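Local coordinates for protein beta-galactosidase (Streptococcus pneumoniae, PDB 4CU9) that probably binds galactose-containing glycans through this calcium-bearing carbohydrate-binding module, which belongs to an enzyme that hydrolyses beta-galactosides, at residues Gln18-Ala23 and His124-Pro129; Leu98-Tyr103 and Val151-Val156; Glu130-Val135 and Ala160-Met165. All coordinates share one frame; numbering follows the deposited sequence.

Interaction 1 of 3, residues Gln18-Ala23 and His124-Pro129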
loop_
_atom_site.group_PDB
_atom_site.type_symbol
_atom_site.label_atom_id
_atom_site.label_comp_id
_atom_site.label_asym_id
_atom_site.label_seq_id
_atom_site.Cartn_x
_atom_site.Cartn_y
_atom_site.Cartn_z
ATOM N N GLN A 18 -4.615 -2.857 9.546
ATOM C CA GLN A 18 -4.198 -3.990 8.721
ATOM C C GLN A 18 -3.715 -3.542 7.349
ATOM O O GLN A 18 -4.484 -2.942 6.587
ATOM C CB GLN A 18 -5.372 -4.966 8.546
ATOM C CG GLN A 18 -5.027 -6.166 7.687
ATOM C CD GLN A 18 -3.913 -7.017 8.317
ATOM O OE1 GLN A 18 -4.102 -7.576 9.388
ATOM N NE2 GLN A 18 -2.747 -7.062 7.689
ATOM N N ALA A 19 -2.445 -3.839 7.046
ATOM C CA ALA A 19 -1.887 -3.503 5.771
ATOM C C ALA A 19 -2.410 -4.517 4.776
ATOM O O ALA A 19 -2.745 -5.646 5.139
ATOM C CB ALA A 19 -0.373 -3.516 5.812
ATOM N N PHE A 20 -2.574 -4.077 3.540
ATOM C CA PHE A 20 -3.019 -4.971 2.453
ATOM C C PHE A 20 -2.358 -4.626 1.153
ATOM O O PHE A 20 -1.940 -3.450 0.930
ATOM C CB PHE A 20 -4.553 -5.003 2.317
ATOM C CG PHE A 20 -5.114 -3.726 1.784
ATOM C CD1 PHE A 20 -5.388 -2.686 2.634
ATOM C CD2 PHE A 20 -5.246 -3.562 0.432
ATOM C CE1 PHE A 20 -5.874 -1.483 2.109
ATOM C CE2 PHE A 20 -5.703 -2.372 -0.095
ATOM C CZ PHE A 20 -6.005 -1.342 0.751
ATOM N N ALA A 21 -2.350 -5.604 0.240
ATOM C CA ALA A 21 -1.874 -5.399 -1.112
ATOM C C ALA A 21 -2.574 -6.252 -2.169
ATOM O O ALA A 21 -3.051 -7.346 -1.883
ATOM C CB ALA A 21 -0.363 -5.577 -1.198
ATOM N N SER A 22 -2.659 -5.713 -3.374
ATOM C CA SER A 22 -3.168 -6.475 -4.514
ATOM C C SER A 22 -2.319 -7.723 -4.808
ATOM O O SER A 22 -2.872 -8.755 -5.223
ATOM C CB SER A 22 -3.287 -5.584 -5.753
ATOM O OG SER A 22 -2.059 -5.042 -6.178
ATOM N N ALA A 23 -1.001 -7.581 -4.674
ATOM C CA ALA A 23 -0.057 -8.692 -4.826
ATOM C C ALA A 23 1.157 -8.535 -3.930
ATOM O O ALA A 23 1.550 -7.427 -3.637
ATOM C CB ALA A 23 0.422 -8.800 -6.258
ATOM N N HIS A 124 -13.344 -9.923 -3.566
ATOM C CA HIS A 124 -13.338 -8.909 -2.514
ATOM C C HIS A 124 -13.591 -7.512 -3.137
ATOM O O HIS A 124 -13.070 -7.193 -4.209
ATOM C CB HIS A 124 -12.021 -8.912 -1.747
ATOM C CG HIS A 124 -12.075 -8.131 -0.465
ATOM N ND1 HIS A 124 -11.914 -6.763 -0.399
ATOM C CD2 HIS A 124 -12.387 -8.532 0.793
ATOM C CE1 HIS A 124 -12.055 -6.369 0.858
ATOM N NE2 HIS A 124 -12.348 -7.427 1.597
ATOM N N PRO A 125 -14.380 -6.669 -2.480
ATOM C CA PRO A 125 -14.658 -5.337 -3.101
ATOM C C PRO A 125 -13.442 -4.439 -3.364
ATOM O O PRO A 125 -13.515 -3.556 -4.191
ATOM C CB PRO A 125 -15.676 -4.705 -2.140
ATOM C CG PRO A 125 -15.536 -5.460 -0.870
ATOM C CD PRO A 125 -15.134 -6.853 -1.236
ATOM N N PHE A 126 -12.312 -4.703 -2.694
ATOM C CA PHE A 126 -11.071 -4.012 -2.950
ATOM C C PHE A 126 -10.611 -4.208 -4.390
ATOM O O PHE A 126 -9.942 -3.341 -4.940
ATOM C CB PHE A 126 -9.957 -4.452 -1.998
ATOM C CG PHE A 126 -10.021 -3.813 -0.652
ATOM C CD1 PHE A 126 -11.149 -3.120 -0.204
ATOM C CD2 PHE A 126 -8.949 -3.913 0.175
ATOM C CE1 PHE A 126 -11.150 -2.524 1.052
ATOM C CE2 PHE A 126 -8.950 -3.358 1.432
ATOM C CZ PHE A 126 -10.034 -2.634 1.865
ATOM N N ASN A 127 -11.047 -5.278 -5.031
ATOM C CA ASN A 127 -10.592 -5.587 -6.347
ATOM C C ASN A 127 -11.383 -4.897 -7.464
ATOM O O ASN A 127 -11.020 -5.015 -8.632
ATOM C CB ASN A 127 -10.560 -7.105 -6.528
ATOM C CG ASN A 127 -9.685 -7.543 -7.677
ATOM O OD1 ASN A 127 -8.604 -7.011 -7.885
ATOM N ND2 ASN A 127 -10.153 -8.526 -8.436
ATOM N N ASN A 128 -12.393 -4.109 -7.110
ATOM C CA ASN A 128 -13.170 -3.393 -8.071
ATOM C C ASN A 128 -12.712 -1.929 -8.103
ATOM O O ASN A 128 -12.885 -1.224 -7.122
ATOM C CB ASN A 128 -14.653 -3.479 -7.698
ATOM C CG ASN A 128 -15.544 -2.649 -8.642
ATOM O OD1 ASN A 128 -15.061 -1.982 -9.539
ATOM N ND2 ASN A 128 -16.822 -2.686 -8.408
ATOM N N PRO A 129 -12.122 -1.471 -9.221
ATOM C CA PRO A 129 -11.552 -0.123 -9.259
ATOM C C PRO A 129 -12.558 0.991 -8.963
ATOM O O PRO A 129 -12.158 2.089 -8.541
ATOM C CB PRO A 129 -11.103 0.033 -10.723
ATOM C CG PRO A 129 -11.003 -1.342 -11.252
ATOM C CD PRO A 129 -11.953 -2.186 -10.504
#
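Phe20 and Phe126 bring their rings together in a purely aromatic contact. CE2 of Phe126 stands 3.5 Å above the plane of the Phe20 ring, over its centre, and CD2 of Phe126 lies 3.6 Å from CE2 of Phe20. The ring centroids are 4.6 Å apart, yet the planes are inclined at 49°, so the pair is neither a parallel stack nor edge-to-face: one side of the Phe126 ring dips onto a face of Phe20. Phe20 holds CG between its backbone N and carbonyl carbon (chi1 70°), which carries the ring off the strand toward the 3-10 turn 125-127. On the other side of the Phe126 plane sits the His124 imidazole, whose CE1 is 3.5 Å above that ring and offset toward its rim.

The hydrogen bonds shape each segment separately, some with partners beyond it. Phe126 N donates to His124 ND1 over 3.1 Å at 167°, slightly tilted from the imidazole plane, while His124 NE2 bonds to Glu109 O; the imidazole is thus held at both nitrogens. The turn itself is closed by Asn127 N to His124 O at 2.9 Å. On strand 18-21, Gln18 NE2 bonds to Ala19 O at 2.9 Å, in the carbonyl plane and on a lone pair, and also to Asp36 OD1.

The contact is buried and joins the edge of the beta-sandwich of a galactose-binding domain to the loop before strand 132-139. Strand 18-21 pairs antiparallel with strand 61-70, whose Ile67 touches both phenylalanines. Tyr117 of helix 117-120 also packs on both, and strand 160-166 lends Arg162 to Phe20 and Ala160 to Phe126.

Interaction 2 of 3, residues Leu98-Tyr103 and Val151-Val156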
loop_
_atom_site.group_PDB
_atom_site.type_symbol
_atom_site.label_atom_id
_atom_site.label_comp_id
_atom_site.label_asym_id
_atom_site.label_seq_id
_atom_site.Cartn_x
_atom_site.Cartn_y
_atom_site.Cartn_z
ATOM N N LEU A 98 2.154 7.143 -9.018
ATOM C CA LEU A 98 1.688 7.018 -7.619
ATOM C C LEU A 98 0.355 7.771 -7.558
ATOM O O LEU A 98 0.327 8.992 -7.790
ATOM C CB LEU A 98 2.765 7.690 -6.696
ATOM C CG LEU A 98 2.641 7.695 -5.188
ATOM C CD1 LEU A 98 2.719 6.294 -4.586
ATOM C CD2 LEU A 98 3.687 8.554 -4.517
ATOM N N VAL A 99 -0.751 7.071 -7.313
ATOM C CA VAL A 99 -2.071 7.707 -7.134
ATOM C C VAL A 99 -2.578 7.372 -5.740
ATOM O O VAL A 99 -2.576 6.163 -5.326
ATOM C CB VAL A 99 -3.111 7.189 -8.149
ATOM C CG1 VAL A 99 -4.473 7.796 -7.890
ATOM C CG2 VAL A 99 -2.630 7.449 -9.571
ATOM N N LEU A 100 -2.980 8.393 -4.998
ATOM C CA LEU A 100 -3.607 8.183 -3.684
ATOM C C LEU A 100 -5.097 7.968 -3.868
ATOM O O LEU A 100 -5.774 8.760 -4.506
ATOM C CB LEU A 100 -3.381 9.386 -2.756
ATOM C CG LEU A 100 -3.986 9.346 -1.345
ATOM C CD1 LEU A 100 -3.403 8.203 -0.525
ATOM C CD2 LEU A 100 -3.724 10.663 -0.631
ATOM N N GLU A 101 -5.642 6.964 -3.205
ATOM C CA GLU A 101 -7.056 6.697 -3.251
ATOM C C GLU A 101 -7.662 6.365 -1.911
ATOM O O GLU A 101 -7.050 5.734 -1.036
ATOM C CB GLU A 101 -7.364 5.548 -4.221
ATOM C CG GLU A 101 -6.949 5.839 -5.645
ATOM C CD GLU A 101 -7.158 4.685 -6.609
ATOM O OE1 GLU A 101 -6.963 3.517 -6.203
ATOM O OE2 GLU A 101 -7.524 4.972 -7.782
ATOM N N ARG A 102 -8.918 6.777 -1.764
ATOM C CA ARG A 102 -9.696 6.461 -0.575
ATOM C C ARG A 102 -10.794 5.472 -0.932
ATOM O O ARG A 102 -11.360 5.528 -2.014
ATOM C CB ARG A 102 -10.291 7.736 0.044
ATOM C CG ARG A 102 -11.276 8.471 -0.841
ATOM C CD ARG A 102 -11.710 9.783 -0.187
ATOM N NE ARG A 102 -12.559 10.607 -1.050
ATOM C CZ ARG A 102 -13.886 10.571 -1.075
ATOM N NH1 ARG A 102 -14.554 9.742 -0.301
ATOM N NH2 ARG A 102 -14.549 11.389 -1.878
ATOM N N TYR A 103 -11.101 4.560 -0.014
ATOM C CA TYR A 103 -12.102 3.552 -0.273
ATOM C C TYR A 103 -13.497 4.188 -0.228
ATOM O O TYR A 103 -13.812 4.895 0.705
ATOM C CB TYR A 103 -11.976 2.400 0.712
ATOM C CG TYR A 103 -12.947 1.290 0.449
ATOM C CD1 TYR A 103 -12.793 0.471 -0.670
ATOM C CD2 TYR A 103 -14.038 1.064 1.303
ATOM C CE1 TYR A 103 -13.700 -0.540 -0.920
ATOM C CE2 TYR A 103 -14.956 0.060 1.037
ATOM C CZ TYR A 103 -14.768 -0.740 -0.069
ATOM O OH TYR A 103 -15.648 -1.770 -0.347
ATOM N N VAL A 151 3.576 13.450 2.644
ATOM C CA VAL A 151 2.502 13.809 1.733
ATOM C C VAL A 151 1.372 14.481 2.488
ATOM O O VAL A 151 1.040 14.071 3.584
ATOM C CB VAL A 151 1.948 12.528 1.053
ATOM C CG1 VAL A 151 0.597 12.756 0.378
ATOM C CG2 VAL A 151 2.944 11.889 0.100
ATOM N N THR A 152 0.787 15.532 1.891
ATOM C CA THR A 152 -0.414 16.149 2.416
ATOM C C THR A 152 -1.532 16.114 1.395
ATOM O O THR A 152 -1.328 16.071 0.172
ATOM C CB THR A 152 -0.177 17.629 2.803
ATOM O OG1 THR A 152 0.414 18.302 1.691
ATOM C CG2 THR A 152 0.750 17.734 3.931
ATOM N N PHE A 153 -2.742 16.132 1.909
ATOM C CA PHE A 153 -3.918 16.232 1.102
ATOM C C PHE A 153 -5.052 16.868 1.894
ATOM O O PHE A 153 -4.975 16.986 3.104
ATOM C CB PHE A 153 -4.304 14.871 0.497
ATOM C CG PHE A 153 -4.208 13.696 1.461
ATOM C CD1 PHE A 153 -2.992 13.102 1.732
ATOM C CD2 PHE A 153 -5.339 13.229 2.109
ATOM C CE1 PHE A 153 -2.909 12.031 2.614
ATOM C CE2 PHE A 153 -5.280 12.153 2.982
ATOM C CZ PHE A 153 -4.058 11.566 3.250
ATOM N N LYS A 154 -6.106 17.283 1.204
ATOM C CA LYS A 154 -7.299 17.757 1.889
ATOM C C LYS A 154 -7.917 16.578 2.674
ATOM O O LYS A 154 -7.979 15.443 2.191
ATOM C CB LYS A 154 -8.278 18.378 0.894
ATOM C CG LYS A 154 -9.597 18.801 1.514
ATOM C CD LYS A 154 -10.404 19.686 0.571
ATOM C CE LYS A 154 -11.708 20.086 1.244
ATOM N NZ LYS A 154 -12.288 21.327 0.672
ATOM N N ALA A 155 -8.343 16.864 3.903
ATOM C CA ALA A 155 -8.843 15.847 4.797
ATOM C C ALA A 155 -10.019 15.068 4.203
ATOM O O ALA A 155 -10.930 15.647 3.618
ATOM C CB ALA A 155 -9.229 16.468 6.129
ATOM N N VAL A 156 -9.958 13.748 4.322
ATOM C CA VAL A 156 -11.018 12.865 3.893
ATOM C C VAL A 156 -11.289 11.862 5.007
ATOM O O VAL A 156 -10.426 11.573 5.854
ATOM C CB VAL A 156 -10.658 12.089 2.590
ATOM C CG1 VAL A 156 -10.469 13.044 1.398
ATOM C CG2 VAL A 156 -9.400 11.269 2.761
#
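Leu100 and Arg102 meet Phe153 and Val156 in an apolar contact between two next-nearest strands of the beta-sandwich of this galactose-binding domain. Strands 97-103 and 149-158 both pair antiparallel with strand 132-139, which lies between them, so their own directions must agree; the touching parts run only 11° apart. The backbones are accordingly too distant to bond to each other: CA of Leu100 is 9.4 Å from CA of Phe153. Toward Arg102 the backbones draw closer, its CA coming to 7.9 Å from that of Val156. The register shifts on the way, two residues on one strand matching three on the other.

Strand alternation divides the side chains of 98-103. Leu100 and Arg102 turn to strand 149-158, whereas Glu101 between them leaves the backbone on the opposite side of the sheet. Phe153 also packs on Val79 and Ala82 of strand 73-86, so its ring ties this contact to the next strand of the fold.

At the partly exposed end, the aliphatic part of Arg102 makes the closest approaches. Its chain is extended from CG to NE, and CD lies 3.8 Å from Val156 CB, with NE 4.0 Å from Val156 CG1.

In the buried half, Val151 CG1 borders the Phe153 ring at its edge, in plane. Leu100 instead places one methyl over a face: CD2 lies 3.6 Å from the ring centroid, 17° off the normal, a CH-pi contact whose shortest approach is 3.5 Å, to Phe153 CD1.

Interaction 3 of 3, residues Glu130-Val135 and Ala160-Met165. Unlike the reference sequence in segment 160-165: Ala160 (reference Val). With EDO (1,2-ethanediol), chain D.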
loop_
_atom_site.group_PDB
_atom_site.type_symbol
_atom_site.label_atom_id
_atom_site.label_comp_id
_atom_site.label_asym_id
_atom_site.label_seq_id
_atom_site.Cartn_x
_atom_site.Cartn_y
_atom_site.Cartn_z
ATOM N N GLU A 130 -13.836 0.749 -9.220
ATOM C CA GLU A 130 -14.862 1.806 -8.989
ATOM C C GLU A 130 -15.091 2.055 -7.491
ATOM O O GLU A 130 -15.730 2.998 -7.118
ATOM C CB GLU A 130 -16.195 1.433 -9.635
ATOM C CG GLU A 130 -16.152 1.494 -11.159
ATOM C CD GLU A 130 -15.839 2.889 -11.688
ATOM O OE1 GLU A 130 -16.549 3.838 -11.292
ATOM O OE2 GLU A 130 -14.872 3.031 -12.473
ATOM N N ASN A 131 -14.534 1.206 -6.640
ATOM C CA ASN A 131 -14.651 1.375 -5.180
ATOM C C ASN A 131 -13.529 2.212 -4.569
ATOM O O ASN A 131 -13.404 2.281 -3.332
ATOM C CB ASN A 131 -14.697 0.005 -4.524
ATOM C CG ASN A 131 -16.009 -0.724 -4.782
ATOM O OD1 ASN A 131 -17.014 -0.094 -5.072
ATOM N ND2 ASN A 131 -15.994 -2.068 -4.688
ATOM N N TRP A 132 -12.765 2.895 -5.424
ATOM C CA TRP A 132 -11.622 3.688 -4.980
ATOM C C TRP A 132 -11.726 5.050 -5.695
ATOM O O TRP A 132 -11.918 5.099 -6.920
ATOM C CB TRP A 132 -10.312 3.003 -5.316
ATOM C CG TRP A 132 -10.131 1.689 -4.572
ATOM C CD1 TRP A 132 -10.389 0.460 -5.046
ATOM C CD2 TRP A 132 -9.667 1.515 -3.242
ATOM N NE1 TRP A 132 -10.105 -0.511 -4.104
ATOM C CE2 TRP A 132 -9.684 0.119 -2.965
ATOM C CE3 TRP A 132 -9.240 2.392 -2.242
ATOM C CZ2 TRP A 132 -9.271 -0.385 -1.760
ATOM C CZ3 TRP A 132 -8.851 1.884 -1.053
ATOM C CH2 TRP A 132 -8.865 0.521 -0.804
ATOM N N GLU A 133 -11.563 6.106 -4.919
ATOM C CA GLU A 133 -11.607 7.494 -5.423
ATOM C C GLU A 133 -10.248 8.173 -5.225
ATOM O O GLU A 133 -9.710 8.206 -4.107
ATOM C CB GLU A 133 -12.724 8.245 -4.687
ATOM C CG GLU A 133 -12.847 9.732 -5.006
ATOM C CD GLU A 133 -13.607 10.040 -6.262
ATOM O OE1 GLU A 133 -13.813 9.124 -7.103
ATOM O OE2 GLU A 133 -14.008 11.224 -6.412
ATOM N N ALA A 134 -9.731 8.756 -6.313
ATOM C CA ALA A 134 -8.467 9.475 -6.298
ATOM C C ALA A 134 -8.492 10.696 -5.381
ATOM O O ALA A 134 -9.499 11.439 -5.305
ATOM C CB ALA A 134 -8.053 9.906 -7.711
ATOM N N VAL A 135 -7.372 10.908 -4.707
ATOM C CA VAL A 135 -7.220 12.028 -3.773
ATOM C C VAL A 135 -6.007 12.850 -4.243
ATOM O O VAL A 135 -4.894 12.331 -4.293
ATOM C CB VAL A 135 -7.089 11.521 -2.320
ATOM C CG1 VAL A 135 -6.745 12.640 -1.347
ATOM C CG2 VAL A 135 -8.368 10.810 -1.871
ATOM N N ALA A 160 -10.385 2.825 4.685
ATOM C CA ALA A 160 -9.184 2.263 4.045
ATOM C C ALA A 160 -8.645 3.281 3.062
ATOM O O ALA A 160 -9.430 3.980 2.406
ATOM C CB ALA A 160 -9.492 0.970 3.305
ATOM N N MET A 161 -7.321 3.366 2.984
ATOM C CA MET A 161 -6.624 4.231 2.015
ATOM C C MET A 161 -5.627 3.342 1.306
ATOM O O MET A 161 -5.208 2.331 1.859
ATOM C CB MET A 161 -5.885 5.367 2.721
ATOM C CG MET A 161 -6.816 6.312 3.457
ATOM S SD MET A 161 -7.805 7.430 2.457
ATOM C CE MET A 161 -6.569 8.373 1.611
ATOM N N ARG A 162 -5.312 3.676 0.064
ATOM C CA ARG A 162 -4.276 2.982 -0.660
ATOM C C ARG A 162 -3.525 3.903 -1.607
ATOM O O ARG A 162 -3.970 5.006 -1.961
ATOM C CB ARG A 162 -4.837 1.768 -1.438
ATOM C CG ARG A 162 -5.552 2.113 -2.718
ATOM C CD ARG A 162 -6.118 0.904 -3.388
ATOM N NE ARG A 162 -6.595 1.237 -4.707
ATOM C CZ ARG A 162 -7.013 0.356 -5.599
ATOM N NH1 ARG A 162 -7.026 -0.951 -5.298
ATOM N NH2 ARG A 162 -7.437 0.786 -6.781
ATOM N N TRP A 163 -2.389 3.384 -2.050
ATOM C CA TRP A 163 -1.635 3.976 -3.134
ATOM C C TRP A 163 -1.694 2.991 -4.287
ATOM O O TRP A 163 -1.314 1.780 -4.140
ATOM C CB TRP A 163 -0.180 4.236 -2.731
ATOM C CG TRP A 163 -0.015 5.309 -1.733
ATOM C CD1 TRP A 163 0.026 5.172 -0.407
ATOM C CD2 TRP A 163 0.047 6.708 -1.999
ATOM N NE1 TRP A 163 0.154 6.392 0.197
ATOM C CE2 TRP A 163 0.159 7.361 -0.767
ATOM C CE3 TRP A 163 0.023 7.468 -3.158
ATOM C CZ2 TRP A 163 0.298 8.745 -0.664
ATOM C CZ3 TRP A 163 0.155 8.873 -3.045
ATOM C CH2 TRP A 163 0.300 9.468 -1.799
ATOM N N ARG A 164 -2.225 3.468 -5.409
ATOM C CA ARG A 164 -2.274 2.699 -6.659
ATOM C C ARG A 164 -1.059 3.101 -7.472
ATOM O O ARG A 164 -0.913 4.251 -7.887
ATOM C CB ARG A 164 -3.577 2.920 -7.409
ATOM C CG ARG A 164 -3.668 2.168 -8.757
ATOM C CD ARG A 164 -5.102 2.137 -9.245
ATOM N NE ARG A 164 -5.649 3.465 -9.488
ATOM C CZ ARG A 164 -5.348 4.239 -10.526
ATOM N NH1 ARG A 164 -4.510 3.841 -11.485
ATOM N NH2 ARG A 164 -5.911 5.424 -10.634
ATOM N N MET A 165 -0.134 2.166 -7.629
ATOM C CA MET A 165 1.204 2.477 -8.131
ATOM C C MET A 165 1.529 1.697 -9.415
ATOM O O MET A 165 0.894 0.693 -9.744
ATOM C CB MET A 165 2.221 2.138 -7.059
ATOM C CG MET A 165 2.059 2.924 -5.752
ATOM S SD MET A 165 3.116 2.318 -4.377
ATOM C CE MET A 165 2.301 0.817 -3.894
HETATM C C1 EDO D . -7.510 -3.429 -8.110
HETATM O O1 EDO D . -6.502 -3.241 -7.094
HETATM C C2 EDO D . -8.675 -2.432 -8.075
HETATM O O2 EDO D . -8.266 -1.184 -8.630
#
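Arg162 runs across one face of the Trp132 indole, at about a right angle to that side chain, from CB to the guanidinium. Its CB starts at the rim, 4.0 Å from Trp132 CZ3. With CG between the backbone N and the carbonyl carbon (chi1 78°) and the chain extended from CG to NE, the rest is laid over the rings: CG comes to 3.7 Å from Trp132 CZ3, and CD sits 3.4 Å from the six-membered ring centroid, a CH-pi contact. NE follows above the CD2-CG bond, 3.4 Å from Trp132 CD2, and forms a salt bridge with Glu101 OE1. CZ ends up 3.4 Å from the five-membered ring centroid, with guanidinium and indole planes only 2° apart: a stacked cation-pi pair. NH1 lies 3.3 Å from Trp132 NE1, but both are donors, and NE1 bonds instead to Phe126 O. NH2 donates almost straight to O2 of an ethanediol, probably from the crystallisation liquor, over 2.8 Å; the NH1 bond to O1 is markedly bent.

Strands 132-135 and 160-165 cross at 70°. Strand 97-103 pairs with both, and Tyr117 of helix 117-120 shares the diol.

All three contacts belong to one galactose-binding domain and reach the same curled sheet. Interactions 1 and 3 are buried and adjoin, about 10 Å between centres: Phe20 of interaction 1 packs on the indole that carries interaction 3. Interaction 2, about 8 Å from interaction 3 between centres, is only partly buried. Strand 97-103 joins these last two, pairing with both strands of interaction 3. The chemistry changes accordingly: two tilted aromatic rings where a loop meets the edge of the sandwich, aliphatic groups on a ring and a valine between next-nearest strands, and a charged group stacked on an indole, with its tip turned to a bound diol.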